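Local coordinates for filamentation induced by cAMP protein Fic (Desulfovibrio alaskensis, PDB 4RGL) that belongs to the Fic/DOC family, joining a mostly helical Fic domain to a C-terminal domain of the helix-turn-helix class, at residues R295-F298 and R299-L303; E47-I50 and R51-A55; A93-E96 and A97-D100; V22-I25 and G26-G30. All coordinates share one frame; numbering follows the deposited sequence.

Contact 1 of 4, residues R295-F298 and R299-L303; sequences RPTF and RNNYL
R299 N donates to R295 O across the first turn of helix 295-308, the third helix of the C-terminal domain. With helices 267-276 and 283-290 and the three-stranded antiparallel sheet, the order of elements matches a winged helix-turn-helix, in which this helix would hold the recognition position. N300 repeats the backbone bond, its N reaching P296 O at 2.9 Å; its ND2 lies near that oxygen at too poor an angle to bond. N301 N binds T297 O at 2.8 Å, and its amide ND2 rests 3.5 Å from the methyl CG2 of T297, whose OG1 turns back to H294. Y302 sets the edge of its ring in plane with T297 O, CD1 being 3.7 Å from it, while its CB lies 3.8 Å from F298 CD1; the side chain also touches L272 and L290. At L303 the helix widens: its N meets F298 O at 2.8 Å and 170°, a pi-type turn, leaving Y302 N only a weak bond to the same oxygen. L303 CB lies over one face of the F298 ring in a CH-pi contact, offset toward the rim, 4.3 Å from the centroid, and L303 CD2 stands 3.8 Å from F298 CE2.

Contact 2 of 4, residues E47-I50 and R51-A55; sequences ENRI and RTIQA
R51 lies back along its own helix, 42-59, over the preceding turn formed by E47 and N48. Its CB sits 3.4 Å from N48 O. CG swings to the E47 side, 3.3 Å from E47 O, because chi1 of -72° places it beside the backbone N and anti to the carbonyl carbon. CD is still within 3.9 Å of E47 O. Beyond it the chain bends at chi3, and NH1 ends alongside the amide of N48, 4.2 Å from its OD1. The two side chains run side by side in the same direction with their planes 66° apart, and the distance is too long for a hydrogen bond. NH2 has a weak, long ion pair with E254. The backbone beneath is regular: R51 N bonds to E47 O, T52 N to N48 O, and Q54 N to I50 O at 2.8 Å and 172°.

R49 behaves differently. Its aliphatic part lies against I53, with CG 3.8 Å from I53 CD1, and bends at chi2 and chi3 carry the guanidinium to a salt bridge with E96 and a hydrogen bond from NH2 to A209 O. T52 OG1 is likewise bound, to E214. The chemistry implies a division of labour: R49 is buried, its charge probably balanced by the carboxylate of E96, whereas R51, partly exposed, is more loosely paired.

Contact 3 of 4, residues A93-E96 and A97-D100; sequences ATYE and AMED
Y95 and M98, a selenomethionine here, send their side chains the same way and lie side by side, rising from the two ends of a type I beta turn whose corners are E96 and A97. The turn leads from the end region of helix 82-95 into a short 3-10 segment that includes E99. Between the two side chains is a Met-aromatic contact of the oblique kind: SE of M98 stands 5.1 Å from the centroid of the Y95 ring and 59° off its normal, so it neither caps the face nor meets the edge squarely. The nearest ring atom to it is CD2 of Y95, at 4.0 Å. M98 reaches this place because its CG lies anti to the carbonyl carbon (chi1 -66°), which also brings that CG close to the carbonyl oxygen of Y95.

Around the pair, the Y95 side chain touches I53 and S56 of helix 42-59 and L195 of helix 189-202, while M98 adds L199 and R202 of the latter. The backbone hydrogen bonds change from i to i+4 to i to i+3. A97 N reaches T94 O at 3.1 Å from 61° above the carbonyl plane, not on a lone pair. The closing bond of the turn is weak, M98 N lying 3.4 Å from Y95 O, and the 3-10 segment follows with D100 N at 3.3 Å from A97 O.

Contact 4 of 4, residues V22-I25 and G26-G30; sequences VAEI and GEIIG
G26 N to V22 O and I28 N to E24 O, each 2.8 Å, are the shortest of four consecutive i to i+4 bonds that make this part of helix 16-32 regular; E27 N to A23 O and I29 N to I25 O complete the set. The bond at I28 is nearly straight, 167° at the hydrogen. A23 O takes a second donor, a water that gives it a weak bond and gives E27 OE1 a firmer one at 2.8 Å, joining the carboxylate to the turn before it on the exposed side.

Outward from the backbone, E24 and I28 run side by side, with E24 CG 4.1 Å from I28 CG1. E24 CG is anti to the backbone N (chi1 -169°), and the extended chain carries the carboxylate on to a salt bridge with R253. I25 and I29 pair in the same manner, CG2 of I25 lying 3.7 Å from CD1 of I29. I25 packs on L245 and I28 on V252 and V256, all of helix 238-257, while I29 meets W204 and L208. The helix is thus amphipathic: apolar branches and the E24-R253 salt bridge, with a weak, long E24-R249 ion pair, join it to helix 238-257, while A23 and E27 lie on an exposed side.

Contacts 2 and 3 touch each other, their centres 14 Å apart. The salt bridge R49 NH1 to E96 OE2, 3.0 Å, backed by T52 CG2 against Y95 CE2 at 3.7 Å, joins helix 42-59 to the turn that follows helix 82-95, a charge pair beside an aromatic. Contact 4 is on the preceding helix, 16-32, its centre 23 Å from that of contact 2 and 26 Å from that of contact 3, without touching either. Contact 1 stands apart in the C-terminal domain: its centre is 43 to 48 Å from the others, and its nearest atoms stay about 26 Å from contact 2, in keeping with a separate module.

Contact 1 of 4, residues R295-F298 and R299-L303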
loop_
_atom_site.group_PDB
_atom_site.type_symbol
_atom_site.label_atom_id
_atom_site.label_comp_id
_atom_site.label_asym_id
_atom_site.label_seq_id
_atom_site.Cartn_x
_atom_site.Cartn_y
_atom_site.Cartn_z
ATOM N N ARG A 295 -27.882 3.859 -38.075
ATOM C CA ARG A 295 -26.575 3.762 -38.740
ATOM C C ARG A 295 -25.685 5.019 -38.481
ATOM O O ARG A 295 -24.536 4.860 -38.058
ATOM C CB ARG A 295 -26.748 3.533 -40.241
ATOM C CG ARG A 295 -27.187 2.118 -40.582
ATOM C CD ARG A 295 -27.640 1.996 -42.014
ATOM N NE ARG A 295 -28.900 2.697 -42.244
ATOM C CZ ARG A 295 -29.608 2.596 -43.361
ATOM N NH1 ARG A 295 -29.202 1.796 -44.341
ATOM N NH2 ARG A 295 -30.749 3.257 -43.493
ATOM N N PRO A 296 -26.195 6.278 -38.683
ATOM C CA PRO A 296 -25.336 7.456 -38.433
ATOM C C PRO A 296 -24.770 7.472 -37.000
ATOM O O PRO A 296 -23.623 7.855 -36.811
ATOM C CB PRO A 296 -26.277 8.638 -38.678
ATOM C CG PRO A 296 -27.304 8.112 -39.614
ATOM C CD PRO A 296 -27.517 6.678 -39.214
ATOM N N THR A 297 -25.555 6.979 -36.005
ATOM C CA THR A 297 -25.095 6.890 -34.605
ATOM C C THR A 297 -23.904 5.896 -34.491
ATOM O O THR A 297 -22.916 6.199 -33.822
ATOM C CB THR A 297 -26.265 6.476 -33.677
ATOM O OG1 THR A 297 -27.289 7.466 -33.753
ATOM C CG2 THR A 297 -25.825 6.302 -32.218
ATOM N N PHE A 298 -23.997 4.726 -35.174
ATOM C CA PHE A 298 -22.924 3.723 -35.154
ATOM C C PHE A 298 -21.627 4.275 -35.786
ATOM O O PHE A 298 -20.550 4.096 -35.227
ATOM C CB PHE A 298 -23.362 2.434 -35.883
ATOM C CG PHE A 298 -22.236 1.451 -36.122
ATOM C CD1 PHE A 298 -21.670 0.744 -35.068
ATOM C CD2 PHE A 298 -21.764 1.207 -37.407
ATOM C CE1 PHE A 298 -20.611 -0.142 -35.287
ATOM C CE2 PHE A 298 -20.719 0.307 -37.628
ATOM C CZ PHE A 298 -20.149 -0.361 -36.567
ATOM N N ARG A 299 -21.736 4.916 -36.951
ATOM C CA ARG A 299 -20.570 5.426 -37.662
ATOM C C ARG A 299 -19.909 6.587 -36.878
ATOM O O ARG A 299 -18.695 6.588 -36.700
ATOM C CB ARG A 299 -20.971 5.893 -39.081
ATOM C CG ARG A 299 -19.830 5.855 -40.116
ATOM C CD ARG A 299 -19.476 4.424 -40.526
ATOM N NE ARG A 299 -18.611 4.384 -41.711
ATOM C CZ ARG A 299 -17.280 4.404 -41.662
ATOM N NH1 ARG A 299 -16.654 4.503 -40.497
ATOM N NH2 ARG A 299 -16.569 4.348 -42.779
ATOM N N ASN A 300 -20.733 7.514 -36.329
ATOM C CA ASN A 300 -20.239 8.735 -35.673
ATOM C C ASN A 300 -19.806 8.497 -34.202
ATOM O O ASN A 300 -18.886 9.173 -33.728
ATOM C CB ASN A 300 -21.314 9.838 -35.710
ATOM C CG ASN A 300 -21.731 10.248 -37.106
ATOM O OD1 ASN A 300 -20.949 10.181 -38.065
ATOM N ND2 ASN A 300 -22.953 10.742 -37.236
ATOM N N ASN A 301 -20.531 7.622 -33.457
ATOM C CA ASN A 301 -20.289 7.460 -32.013
ATOM C C ASN A 301 -19.514 6.168 -31.685
ATOM O O ASN A 301 -19.060 6.006 -30.551
ATOM C CB ASN A 301 -21.623 7.467 -31.235
ATOM C CG ASN A 301 -22.441 8.734 -31.405
ATOM O OD1 ASN A 301 -22.002 9.721 -32.017
ATOM N ND2 ASN A 301 -23.644 8.740 -30.844
ATOM N N TYR A 302 -19.385 5.242 -32.655
ATOM C CA TYR A 302 -18.751 3.952 -32.377
ATOM C C TYR A 302 -17.577 3.664 -33.344
ATOM O O TYR A 302 -16.437 3.533 -32.895
ATOM C CB TYR A 302 -19.793 2.808 -32.455
ATOM C CG TYR A 302 -20.808 2.828 -31.328
ATOM C CD1 TYR A 302 -21.898 3.694 -31.360
ATOM C CD2 TYR A 302 -20.736 1.911 -30.285
ATOM C CE1 TYR A 302 -22.834 3.717 -30.326
ATOM C CE2 TYR A 302 -21.683 1.904 -29.261
ATOM C CZ TYR A 302 -22.734 2.805 -29.288
ATOM O OH TYR A 302 -23.659 2.815 -28.272
ATOM N N LEU A 303 -17.868 3.525 -34.659
ATOM C CA LEU A 303 -16.882 3.069 -35.639
ATOM C C LEU A 303 -15.769 4.130 -35.885
ATOM O O LEU A 303 -14.587 3.794 -35.789
ATOM C CB LEU A 303 -17.570 2.705 -36.968
ATOM C CG LEU A 303 -16.720 1.888 -37.965
ATOM C CD1 LEU A 303 -16.193 0.605 -37.324
ATOM C CD2 LEU A 303 -17.514 1.550 -39.195
#

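Contact 2 of 4, residues E47-I50 and R51-A55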
loop_
_atom_site.group_PDB
_atom_site.type_symbol
_atom_site.label_atom_id
_atom_site.label_comp_id
_atom_site.label_asym_id
_atom_site.label_seq_id
_atom_site.Cartn_x
_atom_site.Cartn_y
_atom_site.Cartn_z
ATOM N N GLU A 47 -3.837 -1.814 -5.384
ATOM C CA GLU A 47 -2.524 -2.325 -5.799
ATOM C C GLU A 47 -1.466 -1.956 -4.776
ATOM O O GLU A 47 -0.694 -2.814 -4.352
ATOM C CB GLU A 47 -2.135 -1.777 -7.184
ATOM C CG GLU A 47 -2.916 -2.389 -8.337
ATOM C CD GLU A 47 -2.532 -1.859 -9.711
ATOM O OE1 GLU A 47 -1.415 -1.304 -9.849
ATOM O OE2 GLU A 47 -3.332 -2.041 -10.658
ATOM N N ASN A 48 -1.473 -0.687 -4.324
ATOM C CA ASN A 48 -0.540 -0.201 -3.311
ATOM C C ASN A 48 -0.795 -0.868 -1.974
ATOM O O ASN A 48 0.150 -1.326 -1.327
ATOM C CB ASN A 48 -0.646 1.308 -3.172
ATOM C CG ASN A 48 -0.084 2.060 -4.346
ATOM O OD1 ASN A 48 0.668 1.515 -5.165
ATOM N ND2 ASN A 48 -0.353 3.351 -4.398
ATOM N N ARG A 49 -2.083 -0.944 -1.557
ATOM C CA ARG A 49 -2.465 -1.583 -0.299
ATOM C C ARG A 49 -2.006 -3.056 -0.279
ATOM O O ARG A 49 -1.426 -3.495 0.708
ATOM C CB ARG A 49 -3.988 -1.478 -0.083
ATOM C CG ARG A 49 -4.501 -2.145 1.212
ATOM C CD ARG A 49 -3.801 -1.625 2.477
ATOM N NE ARG A 49 -3.815 -0.157 2.568
ATOM C CZ ARG A 49 -4.827 0.551 3.064
ATOM N NH1 ARG A 49 -5.948 -0.053 3.434
ATOM N NH2 ARG A 49 -4.746 1.868 3.140
ATOM N N ILE A 50 -2.196 -3.788 -1.408
ATOM C CA ILE A 50 -1.767 -5.184 -1.520
ATOM C C ILE A 50 -0.222 -5.272 -1.380
ATOM O O ILE A 50 0.277 -6.136 -0.653
ATOM C CB ILE A 50 -2.265 -5.819 -2.854
ATOM C CG1 ILE A 50 -3.815 -5.966 -2.847
ATOM C CG2 ILE A 50 -1.587 -7.170 -3.107
ATOM C CD1 ILE A 50 -4.436 -6.527 -4.178
ATOM N N ARG A 51 0.523 -4.319 -2.017
ATOM C CA ARG A 51 1.989 -4.252 -1.906
ATOM C C ARG A 51 2.418 -4.021 -0.453
ATOM O O ARG A 51 3.342 -4.681 0.026
ATOM C CB ARG A 51 2.558 -3.144 -2.806
ATOM C CG ARG A 51 2.500 -3.466 -4.293
ATOM C CD ARG A 51 3.064 -2.337 -5.126
ATOM N NE ARG A 51 4.484 -2.119 -4.849
ATOM C CZ ARG A 51 5.147 -1.025 -5.204
ATOM N NH1 ARG A 51 4.514 -0.021 -5.801
ATOM N NH2 ARG A 51 6.437 -0.902 -4.918
ATOM N N THR A 52 1.733 -3.086 0.256
ATOM C CA THR A 52 1.994 -2.806 1.675
ATOM C C THR A 52 1.810 -4.090 2.526
ATOM O O THR A 52 2.693 -4.446 3.312
ATOM C CB THR A 52 1.058 -1.675 2.165
ATOM O OG1 THR A 52 1.467 -0.446 1.572
ATOM C CG2 THR A 52 1.045 -1.539 3.688
ATOM N N ILE A 53 0.682 -4.786 2.338
ATOM C CA ILE A 53 0.355 -5.981 3.104
ATOM C C ILE A 53 1.365 -7.097 2.803
ATOM O O ILE A 53 1.963 -7.645 3.731
ATOM C CB ILE A 53 -1.104 -6.432 2.809
ATOM C CG1 ILE A 53 -2.117 -5.372 3.337
ATOM C CG2 ILE A 53 -1.384 -7.811 3.410
ATOM C CD1 ILE A 53 -3.489 -5.482 2.764
ATOM N N GLN A 54 1.586 -7.403 1.508
ATOM C CA GLN A 54 2.496 -8.469 1.110
ATOM C C GLN A 54 3.902 -8.224 1.677
ATOM O O GLN A 54 4.473 -9.120 2.283
ATOM C CB GLN A 54 2.545 -8.598 -0.422
ATOM C CG GLN A 54 3.340 -9.817 -0.924
ATOM C CD GLN A 54 4.831 -9.616 -0.841
ATOM O OE1 GLN A 54 5.358 -8.552 -1.164
ATOM N NE2 GLN A 54 5.543 -10.655 -0.468
ATOM N N ALA A 55 4.436 -6.998 1.513
ATOM C CA ALA A 55 5.785 -6.675 1.987
ATOM C C ALA A 55 5.865 -6.716 3.520
ATOM O O ALA A 55 6.773 -7.344 4.062
ATOM C CB ALA A 55 6.208 -5.309 1.479
#

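Contact 3 of 4, residues A93-E96 and A97-D100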
loop_
_atom_site.group_PDB
_atom_site.type_symbol
_atom_site.label_atom_id
_atom_site.label_comp_id
_atom_site.label_asym_id
_atom_site.label_seq_id
_atom_site.Cartn_x
_atom_site.Cartn_y
_atom_site.Cartn_z
ATOM N N ALA A 93 -8.124 -6.808 6.435
ATOM C CA ALA A 93 -9.231 -6.361 7.266
ATOM C C ALA A 93 -8.792 -5.234 8.221
ATOM O O ALA A 93 -9.549 -4.282 8.448
ATOM C CB ALA A 93 -9.787 -7.528 8.058
ATOM N N THR A 94 -7.546 -5.321 8.737
ATOM C CA THR A 94 -7.016 -4.365 9.710
ATOM C C THR A 94 -6.743 -3.000 9.045
ATOM O O THR A 94 -7.161 -1.967 9.574
ATOM C CB THR A 94 -5.741 -4.932 10.362
ATOM O OG1 THR A 94 -6.000 -6.264 10.799
ATOM C CG2 THR A 94 -5.260 -4.089 11.530
ATOM N N TYR A 95 -6.047 -2.997 7.881
ATOM C CA TYR A 95 -5.704 -1.745 7.182
ATOM C C TYR A 95 -6.962 -1.017 6.674
ATOM O O TYR A 95 -6.973 0.212 6.619
ATOM C CB TYR A 95 -4.744 -2.014 6.012
ATOM C CG TYR A 95 -3.296 -2.139 6.434
ATOM C CD1 TYR A 95 -2.778 -3.356 6.871
ATOM C CD2 TYR A 95 -2.426 -1.054 6.347
ATOM C CE1 TYR A 95 -1.441 -3.479 7.259
ATOM C CE2 TYR A 95 -1.082 -1.169 6.714
ATOM C CZ TYR A 95 -0.597 -2.380 7.183
ATOM O OH TYR A 95 0.714 -2.497 7.571
ATOM N N GLU A 96 -8.028 -1.769 6.330
ATOM C CA GLU A 96 -9.261 -1.155 5.831
ATOM C C GLU A 96 -10.036 -0.453 6.965
ATOM O O GLU A 96 -10.937 0.336 6.688
ATOM C CB GLU A 96 -10.161 -2.199 5.137
ATOM C CG GLU A 96 -9.580 -2.750 3.839
ATOM C CD GLU A 96 -9.244 -1.711 2.784
ATOM O OE1 GLU A 96 -10.151 -0.937 2.397
ATOM O OE2 GLU A 96 -8.095 -1.727 2.285
ATOM N N ALA A 97 -9.646 -0.693 8.226
ATOM C CA ALA A 97 -10.347 -0.115 9.378
ATOM C C ALA A 97 -9.551 1.066 10.014
ATOM O O ALA A 97 -9.883 1.501 11.122
ATOM C CB ALA A 97 -10.599 -1.193 10.423
HETATM N N MSE A 98 -8.564 1.629 9.275
HETATM C CA MSE A 98 -7.723 2.720 9.798
HETATM C C MSE A 98 -8.518 3.997 10.000
HETATM O O MSE A 98 -8.171 4.798 10.870
HETATM C CB MSE A 98 -6.547 2.997 8.869
HETATM C CG MSE A 98 -5.556 1.855 8.794
HETATM SE SE MSE A 98 -3.964 2.341 7.820
HETATM C CE MSE A 98 -3.200 3.242 9.024
ATOM N N GLU A 99 -9.572 4.214 9.176
ATOM C CA GLU A 99 -10.407 5.421 9.257
ATOM C C GLU A 99 -10.982 5.601 10.683
ATOM O O GLU A 99 -11.139 6.732 11.144
ATOM C CB GLU A 99 -11.554 5.349 8.219
ATOM C CG GLU A 99 -12.366 6.642 8.090
ATOM C CD GLU A 99 -11.624 7.821 7.474
ATOM O OE1 GLU A 99 -11.070 7.658 6.362
ATOM O OE2 GLU A 99 -11.715 8.937 8.037
ATOM N N ASP A 100 -11.223 4.480 11.394
ATOM C CA ASP A 100 -11.833 4.493 12.731
ATOM C C ASP A 100 -10.845 4.939 13.833
ATOM O O ASP A 100 -11.287 5.315 14.926
ATOM C CB ASP A 100 -12.374 3.084 13.089
ATOM C CG ASP A 100 -13.355 2.500 12.083
ATOM O OD1 ASP A 100 -14.004 3.293 11.351
ATOM O OD2 ASP A 100 -13.538 1.257 12.083
#

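Contact 4 of 4, residues V22-I25 and G26-G30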
loop_
_atom_site.group_PDB
_atom_site.type_symbol
_atom_site.label_atom_id
_atom_site.label_comp_id
_atom_site.label_asym_id
_atom_site.label_seq_id
_atom_site.Cartn_x
_atom_site.Cartn_y
_atom_site.Cartn_z
ATOM N N VAL A 22 12.739 16.109 5.146
ATOM C CA VAL A 22 11.409 16.684 5.375
ATOM C C VAL A 22 11.075 17.665 4.236
ATOM O O VAL A 22 9.975 17.616 3.684
ATOM C CB VAL A 22 11.318 17.373 6.771
ATOM C CG1 VAL A 22 10.013 18.148 6.920
ATOM C CG2 VAL A 22 11.471 16.350 7.894
ATOM N N ALA A 23 12.061 18.484 3.828
ATOM C CA ALA A 23 11.892 19.434 2.738
ATOM C C ALA A 23 11.583 18.720 1.433
ATOM O O ALA A 23 10.686 19.145 0.698
ATOM C CB ALA A 23 13.144 20.279 2.584
ATOM N N GLU A 24 12.314 17.627 1.135
ATOM C CA GLU A 24 12.119 16.912 -0.117
ATOM C C GLU A 24 10.769 16.163 -0.108
ATOM O O GLU A 24 9.986 16.313 -1.050
ATOM C CB GLU A 24 13.283 15.943 -0.391
ATOM C CG GLU A 24 13.269 15.376 -1.813
ATOM C CD GLU A 24 14.440 14.474 -2.166
ATOM O OE1 GLU A 24 15.459 14.502 -1.435
ATOM O OE2 GLU A 24 14.338 13.741 -3.179
ATOM N N ILE A 25 10.465 15.415 0.999
ATOM C CA ILE A 25 9.183 14.703 1.134
ATOM C C ILE A 25 8.028 15.695 0.985
ATOM O O ILE A 25 7.146 15.491 0.151
ATOM C CB ILE A 25 9.095 13.928 2.485
ATOM C CG1 ILE A 25 10.165 12.800 2.552
ATOM C CG2 ILE A 25 7.685 13.361 2.695
ATOM C CD1 ILE A 25 10.307 12.143 3.928
ATOM N N GLY A 26 8.100 16.805 1.730
ATOM C CA GLY A 26 7.112 17.876 1.656
ATOM C C GLY A 26 6.872 18.353 0.240
ATOM O O GLY A 26 5.731 18.363 -0.226
ATOM N N GLU A 27 7.962 18.660 -0.493
ATOM C CA GLU A 27 7.868 19.112 -1.879
ATOM C C GLU A 27 7.272 18.015 -2.782
ATOM O O GLU A 27 6.388 18.304 -3.588
ATOM C CB GLU A 27 9.242 19.544 -2.404
ATOM C CG GLU A 27 9.192 20.134 -3.805
ATOM C CD GLU A 27 10.534 20.526 -4.392
ATOM O OE1 GLU A 27 11.537 20.536 -3.640
ATOM O OE2 GLU A 27 10.574 20.866 -5.597
ATOM N N ILE A 28 7.756 16.751 -2.640
ATOM C CA ILE A 28 7.267 15.635 -3.465
ATOM C C ILE A 28 5.743 15.461 -3.267
ATOM O O ILE A 28 5.022 15.263 -4.244
ATOM C CB ILE A 28 8.037 14.311 -3.154
ATOM C CG1 ILE A 28 9.582 14.479 -3.341
ATOM C CG2 ILE A 28 7.493 13.145 -3.989
ATOM C CD1 ILE A 28 10.059 14.892 -4.799
ATOM N N ILE A 29 5.253 15.579 -1.998
ATOM C CA ILE A 29 3.813 15.486 -1.703
ATOM C C ILE A 29 3.075 16.675 -2.339
ATOM O O ILE A 29 1.972 16.507 -2.866
ATOM C CB ILE A 29 3.549 15.405 -0.180
ATOM C CG1 ILE A 29 4.160 14.110 0.418
ATOM C CG2 ILE A 29 2.044 15.496 0.115
ATOM C CD1 ILE A 29 4.075 14.018 1.937
ATOM N N GLY A 30 3.731 17.840 -2.360
ATOM C CA GLY A 30 3.203 19.030 -3.020
ATOM C C GLY A 30 2.866 18.782 -4.478
ATOM O O GLY A 30 2.011 19.460 -5.040
HETATM O O HOH W 1 12.465 20.986 -1.065
#